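Local coordinates for jacalin-type lectin domain-containing protein (Musa acuminata, PDB 7KMU) that is a mannose-specific, jacalin-related banana lectin with antiviral and mitogenic activity, which probably recognises mannose-containing glycans, at residues T93-N97 and R98-G102. Numbering follows the deposited sequence.
Sequences TLTTN and RRTFG
Leu94 and Phe101 form an antiparallel hydrogen-bonded pair in a tight beta hairpin: Leu94 N donates to Phe101 O at 2.9 Å, while Phe101 N reaches Leu94 O at 2.8 Å. Toward the turn, Thr96 N gives a nearly straight bond (169°) to Arg99 O, the last backbone rung before the chain reverses through Asn97 and Arg98. The turn is closed by a side chain. With chi1 at 79°, Thr96 OG1 lies between its own backbone N and carbonyl carbon, facing the returning chain, where it accepts hydrogen bonds from the backbone N-H groups of Arg99 (N to OG1 2.8 Å) and Arg98 (N to OG1 3.0 Å). Glu71 OE2 hydrogen-bonds the same hydroxyl, so three bonds grip the OG1 of buried Thr96 and fix its rotation.

On one face of the hairpin Thr93, Thr95 and Thr100 come together. Thr95 and Thr100, a non-hydrogen-bonded pair, run alongside each other in the same direction; their OG1 atoms are linked by one water, 2.7 Å from Thr95 OG1 and 2.8 Å from Thr100 OG1. Thr93 CG2 touches Thr100 CG2 at 3.6 Å, a methyl-to-methyl contact alongside the water bridge.

Leu94 and Phe101 meet on the other face, where Leu94 CD1 reaches the rim of the Phe101 ring, close to the ring plane and 4.3 Å from Phe101 CD2.

At the turn, Arg98 NH1 bridges to Glu68 and also hydrogen-bonds Asp69 O, Arg99 forms a salt bridge with Glu71, and the Asn97 amide bonds Tyr72 N and Gly70 O, tying the hairpin end to the loop preceding strand 73-83. Strand 86-96 runs between strands 73-83 and 100-104, the latter outermost, within the chain, in one of the three four-stranded sheets of the jacalin-type beta-prism; Leu94 and Phe101 pack inward on Val29 of strand 25-33, and Phe101 also on strand 61-66.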
loop_
_atom_site.group_PDB
_atom_site.type_symbol
_atom_site.label_atom_id
_atom_site.label_comp_id
_atom_site.label_asym_id
_atom_site.label_seq_id
_atom_site.Cartn_x
_atom_site.Cartn_y
_atom_site.Cartn_z
ATOM N N THR B 93 -6.245 -0.036 11.925
ATOM C CA THR B 93 -7.652 -0.028 11.555
ATOM C C THR B 93 -7.822 -0.932 10.347
ATOM O O THR B 93 -6.956 -0.949 9.450
ATOM C CB THR B 93 -8.102 1.400 11.151
ATOM O OG1 THR B 93 -7.898 2.331 12.221
ATOM C CG2 THR B 93 -9.580 1.466 10.725
ATOM N N LEU B 94 -8.941 -1.667 10.307
ATOM C CA LEU B 94 -9.354 -2.430 9.126
ATOM C C LEU B 94 -10.708 -1.889 8.728
ATOM O O LEU B 94 -11.582 -1.748 9.598
ATOM C CB LEU B 94 -9.447 -3.951 9.352
ATOM C CG LEU B 94 -8.163 -4.658 9.777
ATOM C CD1 LEU B 94 -8.427 -6.131 10.052
ATOM C CD2 LEU B 94 -7.072 -4.531 8.700
ATOM N N THR B 95 -10.896 -1.572 7.439
ATOM C CA THR B 95 -12.186 -1.073 6.977
ATOM C C THR B 95 -12.752 -2.053 5.980
ATOM O O THR B 95 -12.028 -2.536 5.104
ATOM C CB THR B 95 -12.065 0.331 6.371
ATOM O OG1 THR B 95 -11.424 1.210 7.309
ATOM C CG2 THR B 95 -13.434 0.915 5.971
ATOM N N THR B 96 -14.024 -2.413 6.151
ATOM C CA THR B 96 -14.702 -3.305 5.219
ATOM C C THR B 96 -15.614 -2.478 4.322
ATOM O O THR B 96 -15.699 -1.260 4.469
ATOM C CB THR B 96 -15.485 -4.396 5.970
ATOM O OG1 THR B 96 -16.725 -3.841 6.449
ATOM C CG2 THR B 96 -14.699 -5.012 7.102
ATOM N N ASN B 97 -16.348 -3.154 3.425
ATOM C CA ASN B 97 -17.324 -2.479 2.571
ATOM C C ASN B 97 -18.533 -2.005 3.398
ATOM O O ASN B 97 -19.364 -1.253 2.881
ATOM C CB ASN B 97 -17.773 -3.402 1.422
ATOM C CG ASN B 97 -18.321 -4.745 1.842
ATOM O OD1 ASN B 97 -17.852 -5.389 2.782
ATOM N ND2 ASN B 97 -19.332 -5.226 1.118
ATOM N N ARG B 98 -18.621 -2.422 4.680
ATOM C CA ARG B 98 -19.756 -2.046 5.531
ATOM C C ARG B 98 -19.408 -1.335 6.836
ATOM O O ARG B 98 -20.229 -0.550 7.336
ATOM C CB ARG B 98 -20.612 -3.280 5.842
ATOM C CG ARG B 98 -21.310 -3.820 4.603
ATOM C CD ARG B 98 -21.978 -5.141 4.850
ATOM N NE ARG B 98 -22.375 -5.750 3.582
ATOM C CZ ARG B 98 -22.705 -7.028 3.436
ATOM N NH1 ARG B 98 -22.695 -7.846 4.482
ATOM N NH2 ARG B 98 -23.041 -7.498 2.246
ATOM N N ARG B 99 -18.240 -1.642 7.427
ATOM C CA ARG B 99 -17.905 -1.156 8.757
ATOM C C ARG B 99 -16.442 -0.767 8.907
ATOM O O ARG B 99 -15.595 -1.235 8.144
ATOM C CB ARG B 99 -18.163 -2.297 9.773
ATOM C CG ARG B 99 -19.613 -2.786 9.843
ATOM C CD ARG B 99 -19.786 -3.866 10.873
ATOM N NE ARG B 99 -19.359 -5.192 10.413
ATOM C CZ ARG B 99 -19.314 -6.256 11.207
ATOM N NH1 ARG B 99 -19.592 -6.140 12.500
ATOM N NH2 ARG B 99 -18.935 -7.432 10.730
ATOM N N THR B 100 -16.137 0.019 9.950
ATOM C CA THR B 100 -14.765 0.362 10.321
ATOM C C THR B 100 -14.454 -0.356 11.627
ATOM O O THR B 100 -15.198 -0.218 12.598
ATOM C CB THR B 100 -14.568 1.874 10.457
ATOM O OG1 THR B 100 -14.861 2.478 9.193
ATOM C CG2 THR B 100 -13.142 2.234 10.886
ATOM N N PHE B 101 -13.374 -1.135 11.640
ATOM C CA PHE B 101 -12.897 -1.885 12.800
ATOM C C PHE B 101 -11.657 -1.170 13.309
ATOM O O PHE B 101 -10.569 -1.248 12.722
ATOM C CB PHE B 101 -12.616 -3.355 12.405
ATOM C CG PHE B 101 -12.115 -4.266 13.503
ATOM C CD1 PHE B 101 -12.830 -4.417 14.688
ATOM C CD2 PHE B 101 -10.980 -5.047 13.313
ATOM C CE1 PHE B 101 -12.394 -5.297 15.684
ATOM C CE2 PHE B 101 -10.553 -5.944 14.302
ATOM C CZ PHE B 101 -11.250 -6.046 15.493
ATOM N N GLY B 102 -11.844 -0.409 14.369
ATOM C CA GLY B 102 -10.794 0.417 14.922
ATOM C C GLY B 102 -11.099 1.897 14.769
ATOM O O GLY B 102 -12.240 2.272 14.484
HETATM O O HOH W 1 -12.612 3.581 7.838
#